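Long-range contact in acetyl-xylan esterase (Streptomyces lividans, PDB 2CC0), which probably removes acetyl groups from xylan during plant cell wall degradation, as a metal-dependent carbohydrate esterase of family 4: residues 15-26 against 48-57. Sequence-based numbering, arbitrary orientation.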
ATOM      1  N   PRO A  15      19.438 -11.894   8.472  1.00 10.27           N
ATOM      2  CA  PRO A  15      20.593 -11.248   9.112  1.00 10.34           C
ATOM      3  C   PRO A  15      21.918 -11.818   8.615  1.00 11.20           C
ATOM      4  O   PRO A  15      21.928 -12.692   7.745  1.00 13.26           O
ATOM      5  CB  PRO A  15      20.485 -11.725  10.579  1.00 11.38           C
ATOM      6  CG  PRO A  15      19.491 -12.827  10.613  1.00 12.65           C
ATOM      7  CD  PRO A  15      18.869 -13.002   9.249  1.00 10.49           C
ATOM      8  N   SER A  16      23.026 -11.250   9.061  1.00 11.92           N
ATOM      9  CA  SER A  16      24.303 -11.135   8.333  1.00 11.82           C
ATOM     10  C   SER A  16      25.335 -10.658   9.349  1.00 11.78           C
ATOM     11  O   SER A  16      24.983 -10.199  10.452  1.00 11.62           O
ATOM     12  CB  SER A  16      24.328 -10.286   7.082  1.00 11.63           C
ATOM     13  OG  SER A  16      24.664  -8.975   7.414  1.00 13.63           O
ATOM     14  N   GLY A  17      26.615 -10.752   8.995  1.00 12.68           N
ATOM     15  CA  GLY A  17      27.645 -10.130   9.823  1.00 13.68           C
ATOM     16  C   GLY A  17      27.576  -8.616  10.029  1.00 14.45           C
ATOM     17  O   GLY A  17      28.331  -8.069  10.841  1.00 15.87           O
ATOM     18  N   SER A  18      26.693  -7.932   9.285  1.00 13.85           N
ATOM     19  CA  SER A  18      26.478  -6.490   9.390  0.50 14.12           C
ATOM     20  C   SER A  18      25.339  -6.135  10.340  1.00 13.35           C
ATOM     21  O   SER A  18      25.179  -4.970  10.724  1.00 13.71           O
ATOM     22  CB  SER A  18      26.146  -5.895   8.012  0.50 13.92           C
ATOM     23  OG  SER A  18      27.097  -6.282   7.040  0.50 15.44           O
ATOM     24  N   THR A  19      24.539  -7.130  10.702  1.00 12.23           N
ATOM     25  CA  THR A  19      23.289  -6.865  11.417  1.00 11.00           C
ATOM     26  C   THR A  19      23.477  -6.240  12.789  1.00 11.85           C
ATOM     27  O   THR A  19      22.814  -5.234  13.101  1.00 11.03           O
ATOM     28  CB  THR A  19      22.461  -8.148  11.529  1.00 10.65           C
ATOM     29  OG1 THR A  19      22.218  -8.635  10.199  1.00  8.89           O
ATOM     30  CG2 THR A  19      21.113  -7.896  12.271  1.00 11.36           C
ATOM     31  N   GLN A  20      24.352  -6.817  13.621  1.00 12.77           N
ATOM     32  CA  GLN A  20      24.473  -6.253  14.975  1.00 13.46           C
ATOM     33  C   GLN A  20      24.889  -4.770  14.967  1.00 13.38           C
ATOM     34  O   GLN A  20      24.339  -3.968  15.735  1.00 14.02           O
ATOM     35  CB  GLN A  20      25.408  -7.069  15.872  1.00 14.60           C
ATOM     36  CG  GLN A  20      25.299  -6.663  17.351  1.00 17.16           C
ATOM     37  CD  GLN A  20      23.919  -6.974  17.978  1.00 18.58           C
ATOM     38  OE1 GLN A  20      23.583  -8.135  18.198  1.00 22.08           O
ATOM     39  NE2 GLN A  20      23.126  -5.930  18.268  1.00 17.79           N
ATOM     40  N   SER A  21      25.845  -4.398  14.105  1.00 13.19           N
ATOM     41  CA  SER A  21      26.272  -2.997  13.990  1.00 13.76           C
ATOM     42  C   SER A  21      25.112  -2.086  13.584  1.00 13.06           C
ATOM     43  O   SER A  21      24.937  -1.016  14.152  1.00 13.23           O
ATOM     44  CB  SER A  21      27.413  -2.860  12.982  1.00 14.80           C
ATOM     45  OG  SER A  21      28.588  -3.488  13.491  1.00 18.59           O
ATOM     46  N   LEU A  22      24.307  -2.552  12.624  1.00 11.65           N
ATOM     47  CA  LEU A  22      23.129  -1.814  12.198  1.00 11.54           C
ATOM     48  C   LEU A  22      22.123  -1.660  13.341  1.00 10.72           C
ATOM     49  O   LEU A  22      21.602  -0.571  13.572  1.00 11.19           O
ATOM     50  CB  LEU A  22      22.470  -2.528  11.005  1.00 10.95           C
ATOM     51  CG  LEU A  22      21.222  -1.883  10.363  1.00 11.74           C
ATOM     52  CD1 LEU A  22      21.507  -0.455   9.878  1.00 12.94           C
ATOM     53  CD2 LEU A  22      20.717  -2.765   9.209  1.00 12.51           C
ATOM     54  N   LEU A  23      21.861  -2.755  14.054  1.00 10.26           N
ATOM     55  CA  LEU A  23      20.897  -2.697  15.152  1.00 10.97           C
ATOM     56  C   LEU A  23      21.364  -1.721  16.230  1.00 12.05           C
ATOM     57  O   LEU A  23      20.565  -0.941  16.759  1.00 11.76           O
ATOM     58  CB  LEU A  23      20.695  -4.091  15.764  1.00 10.25           C
ATOM     59  CG  LEU A  23      20.055  -5.152  14.881  1.00  9.97           C
ATOM     60  CD1 LEU A  23      20.016  -6.487  15.665  1.00 10.67           C
ATOM     61  CD2 LEU A  23      18.639  -4.749  14.446  1.00 10.38           C
ATOM     62  N   ASN A  24      22.658  -1.774  16.543  1.00 12.92           N
ATOM     63  CA  ASN A  24      23.230  -0.865  17.548  1.00 14.04           C
ATOM     64  C   ASN A  24      23.070   0.598  17.128  1.00 13.85           C
ATOM     65  O   ASN A  24      22.681   1.429  17.930  1.00 14.69           O
ATOM     66  CB  ASN A  24      24.695  -1.202  17.801  1.00 14.52           C
ATOM     67  CG  ASN A  24      24.876  -2.503  18.568  1.00 16.88           C
ATOM     68  OD1 ASN A  24      23.917  -3.068  19.127  1.00 18.99           O
ATOM     69  ND2 ASN A  24      26.109  -2.996  18.586  1.00 19.52           N
ATOM     70  N   ALA A  25      23.345   0.892  15.860  1.00 13.33           N
ATOM     71  CA  ALA A  25      23.150   2.239  15.328  1.00 12.93           C
ATOM     72  C   ALA A  25      21.694   2.685  15.404  1.00 13.01           C
ATOM     73  O   ALA A  25      21.398   3.796  15.842  1.00 13.30           O
ATOM     74  CB  ALA A  25      23.684   2.357  13.914  1.00 13.00           C
ATOM     75  N   LEU A  26      20.782   1.821  14.963  1.00 12.80           N
ATOM     76  CA  LEU A  26      19.356   2.157  15.038  1.00 12.02           C
ATOM     77  C   LEU A  26      18.929   2.466  16.476  1.00 13.13           C
ATOM     78  O   LEU A  26      18.360   3.525  16.729  1.00 13.59           O
ATOM     79  CB  LEU A  26      18.487   1.037  14.443  1.00 11.23           C
ATOM     80  CG  LEU A  26      18.622   0.840  12.919  1.00  8.75           C
ATOM     81  CD1 LEU A  26      18.116  -0.565  12.562  1.00  8.75           C
ATOM     82  CD2 LEU A  26      17.842   1.944  12.140  1.00 10.10           C
ATOM     83  N   LEU A  48      20.918 -13.888  15.884  1.00 11.72           N
ATOM     84  CA  LEU A  48      20.782 -12.549  15.271  1.00 10.98           C
ATOM     85  C   LEU A  48      19.331 -12.205  14.983  1.00 10.86           C
ATOM     86  O   LEU A  48      18.953 -11.022  15.021  1.00 10.61           O
ATOM     87  CB  LEU A  48      21.619 -12.408  13.995  1.00 12.14           C
ATOM     88  CG  LEU A  48      23.112 -12.239  14.224  1.00 13.26           C
ATOM     89  CD1 LEU A  48      23.857 -12.259  12.884  1.00 14.94           C
ATOM     90  CD2 LEU A  48      23.428 -10.965  15.019  1.00 14.43           C
ATOM     91  N   VAL A  49      18.512 -13.217  14.719  1.00 10.02           N
ATOM     92  CA  VAL A  49      17.064 -12.966  14.590  1.00 10.39           C
ATOM     93  C   VAL A  49      16.528 -12.392  15.907  1.00 10.09           C
ATOM     94  O   VAL A  49      15.807 -11.369  15.921  1.00 11.03           O
ATOM     95  CB  VAL A  49      16.283 -14.220  14.220  1.00 10.59           C
ATOM     96  CG1 VAL A  49      14.776 -13.937  14.194  1.00 11.81           C
ATOM     97  CG2 VAL A  49      16.751 -14.772  12.848  1.00 11.03           C
ATOM     98  N   ARG A  50      16.888 -13.045  17.012  1.00 10.42           N
ATOM     99  CA  ARG A  50      16.529 -12.543  18.351  1.00 11.37           C
ATOM    100  C   ARG A  50      17.111 -11.156  18.625  1.00 10.66           C
ATOM    101  O   ARG A  50      16.457 -10.327  19.273  1.00 10.96           O
ATOM    102  CB  ARG A  50      17.016 -13.500  19.449  1.00 12.97           C
ATOM    103  CG  ARG A  50      16.074 -14.662  19.696  1.00 16.07           C
ATOM    104  CD  ARG A  50      14.638 -14.229  20.097  1.00 18.22           C
ATOM    105  NE  ARG A  50      14.527 -13.310  21.238  1.00 19.99           N
ATOM    106  CZ  ARG A  50      13.358 -12.925  21.750  1.00 19.50           C
ATOM    107  NH1 ARG A  50      12.220 -13.403  21.241  1.00 16.57           N
ATOM    108  NH2 ARG A  50      13.309 -12.082  22.781  1.00 21.36           N
ATOM    109  N   ALA A  51      18.329 -10.900  18.139  1.00  9.63           N
ATOM    110  CA  ALA A  51      18.974  -9.602  18.382  1.00  9.64           C
ATOM    111  C   ALA A  51      18.130  -8.488  17.752  1.00  9.61           C
ATOM    112  O   ALA A  51      17.987  -7.416  18.315  1.00  9.12           O
ATOM    113  CB  ALA A  51      20.409  -9.578  17.855  1.00 11.23           C
ATOM    114  N   GLN A  52      17.515  -8.793  16.610  1.00  8.52           N
ATOM    115  CA  GLN A  52      16.635  -7.796  15.971  1.00  9.30           C
ATOM    116  C   GLN A  52      15.454  -7.465  16.874  1.00  9.18           C
ATOM    117  O   GLN A  52      15.104  -6.292  17.075  1.00  9.43           O
ATOM    118  CB  GLN A  52      16.140  -8.294  14.615  1.00  9.06           C
ATOM    119  CG  GLN A  52      17.271  -8.515  13.637  1.00  9.00           C
ATOM    120  CD  GLN A  52      16.825  -9.312  12.423  1.00  9.55           C
ATOM    121  OE1 GLN A  52      15.928 -10.192  12.496  1.00 11.73           O
ATOM    122  NE2 GLN A  52      17.421  -8.995  11.297  1.00  7.72           N
ATOM    123  N   VAL A  53      14.841  -8.509  17.418  1.00  8.72           N
ATOM    124  CA  VAL A  53      13.699  -8.332  18.346  1.00  9.40           C
ATOM    125  C   VAL A  53      14.129  -7.519  19.568  1.00  8.98           C
ATOM    126  O   VAL A  53      13.443  -6.546  19.978  1.00 10.15           O
ATOM    127  CB  VAL A  53      13.097  -9.693  18.760  1.00  9.56           C
ATOM    128  CG1 VAL A  53      11.932  -9.507  19.763  1.00 12.20           C
ATOM    129  CG2 VAL A  53      12.641 -10.480  17.506  1.00 10.94           C
ATOM    130  N   ASP A  54      15.260  -7.906  20.157  1.00  9.07           N
ATOM    131  CA  ASP A  54      15.755  -7.238  21.376  1.00  9.80           C
ATOM    132  C   ASP A  54      16.181  -5.788  21.160  1.00 10.05           C
ATOM    133  O   ASP A  54      16.224  -4.984  22.114  1.00 10.34           O
ATOM    134  CB  ASP A  54      16.911  -8.050  21.956  1.00  9.75           C
ATOM    135  CG  ASP A  54      16.447  -9.376  22.567  1.00 11.36           C
ATOM    136  OD1 ASP A  54      15.227  -9.574  22.821  1.00 13.27           O
ATOM    137  OD2 ASP A  54      17.337 -10.228  22.796  1.00 15.50           O
ATOM    138  N   ALA A  55      16.463  -5.445  19.899  1.00 10.77           N
ATOM    139  CA  ALA A  55      16.791  -4.070  19.516  1.00 11.29           C
ATOM    140  C   ALA A  55      15.551  -3.204  19.284  1.00 11.50           C
ATOM    141  O   ALA A  55      15.673  -1.991  19.103  1.00 12.74           O
ATOM    142  CB  ALA A  55      17.669  -4.079  18.290  1.00 11.73           C
ATOM    143  N   GLY A  56      14.365  -3.836  19.277  1.00 10.63           N
ATOM    144  CA  GLY A  56      13.099  -3.127  19.077  1.00 11.25           C
ATOM    145  C   GLY A  56      12.631  -3.173  17.633  1.00 10.49           C
ATOM    146  O   GLY A  56      11.778  -2.379  17.240  1.00 11.30           O
ATOM    147  N   MET A  57      13.152  -4.122  16.857  1.00  9.85           N
ATOM    148  CA  MET A  57      12.720  -4.255  15.433  1.00  8.51           C
ATOM    149  C   MET A  57      11.556  -5.243  15.300  1.00  9.04           C
ATOM    150  O   MET A  57      11.318  -6.059  16.196  1.00  9.23           O
ATOM    151  CB  MET A  57      13.880  -4.743  14.540  1.00  9.14           C
ATOM    152  CG  MET A  57      15.205  -3.965  14.722  1.00  8.99           C
ATOM    153  SD  MET A  57      14.990  -2.188  14.482  1.00 11.48           S
ATOM    154  CE  MET A  57      16.122  -1.485  15.704  1.00 10.86           C
TER
HETATM  155  O   HOH W   1      20.214  -6.405  19.727  1.00 19.29           O
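L23 has CG anti to its carbonyl carbon (chi1 -66°) and CD1 anti to CA, which turns CD1 to the A51 backbone and CD2 to M57. M57, bent at chi2 (-55°), passes L23 at CG and carries SD and CE on to L26. The contact joins two side-by-side parallel helices of the polysaccharide deacetylase fold, 19-28 and 46-54. The axes of 19-26 and 48-54 approach to 10.1 Å and lie 4° from parallel. L23 CD1 lies 3.5 Å from A51 C. L23 CD2 lies 3.5 Å from M57 CG, while M57 CE reaches L26 CB at 3.7 Å. The A55 methyl meets L23 CB. G56 follows in a Schellman motif. P15, after a cis peptide bond, packs CB on L48 CB at 3.7 Å and CG on V49 CG2. L48 CD1 lies against S16 O. The Q52 side chain crosses that of T19 at about a right angle, NE2 near T19 CG2; its OE1 is held by N37 of strand 34-37. S16 and T19 both hydrogen-bond D156. Q20 NE2 bonds N24 OD1 from above the carbonyl plane. A water bridges the helices: it accepts from Q20 NE2 at 3.3 Å and donates to A51 O at 2.8 Å.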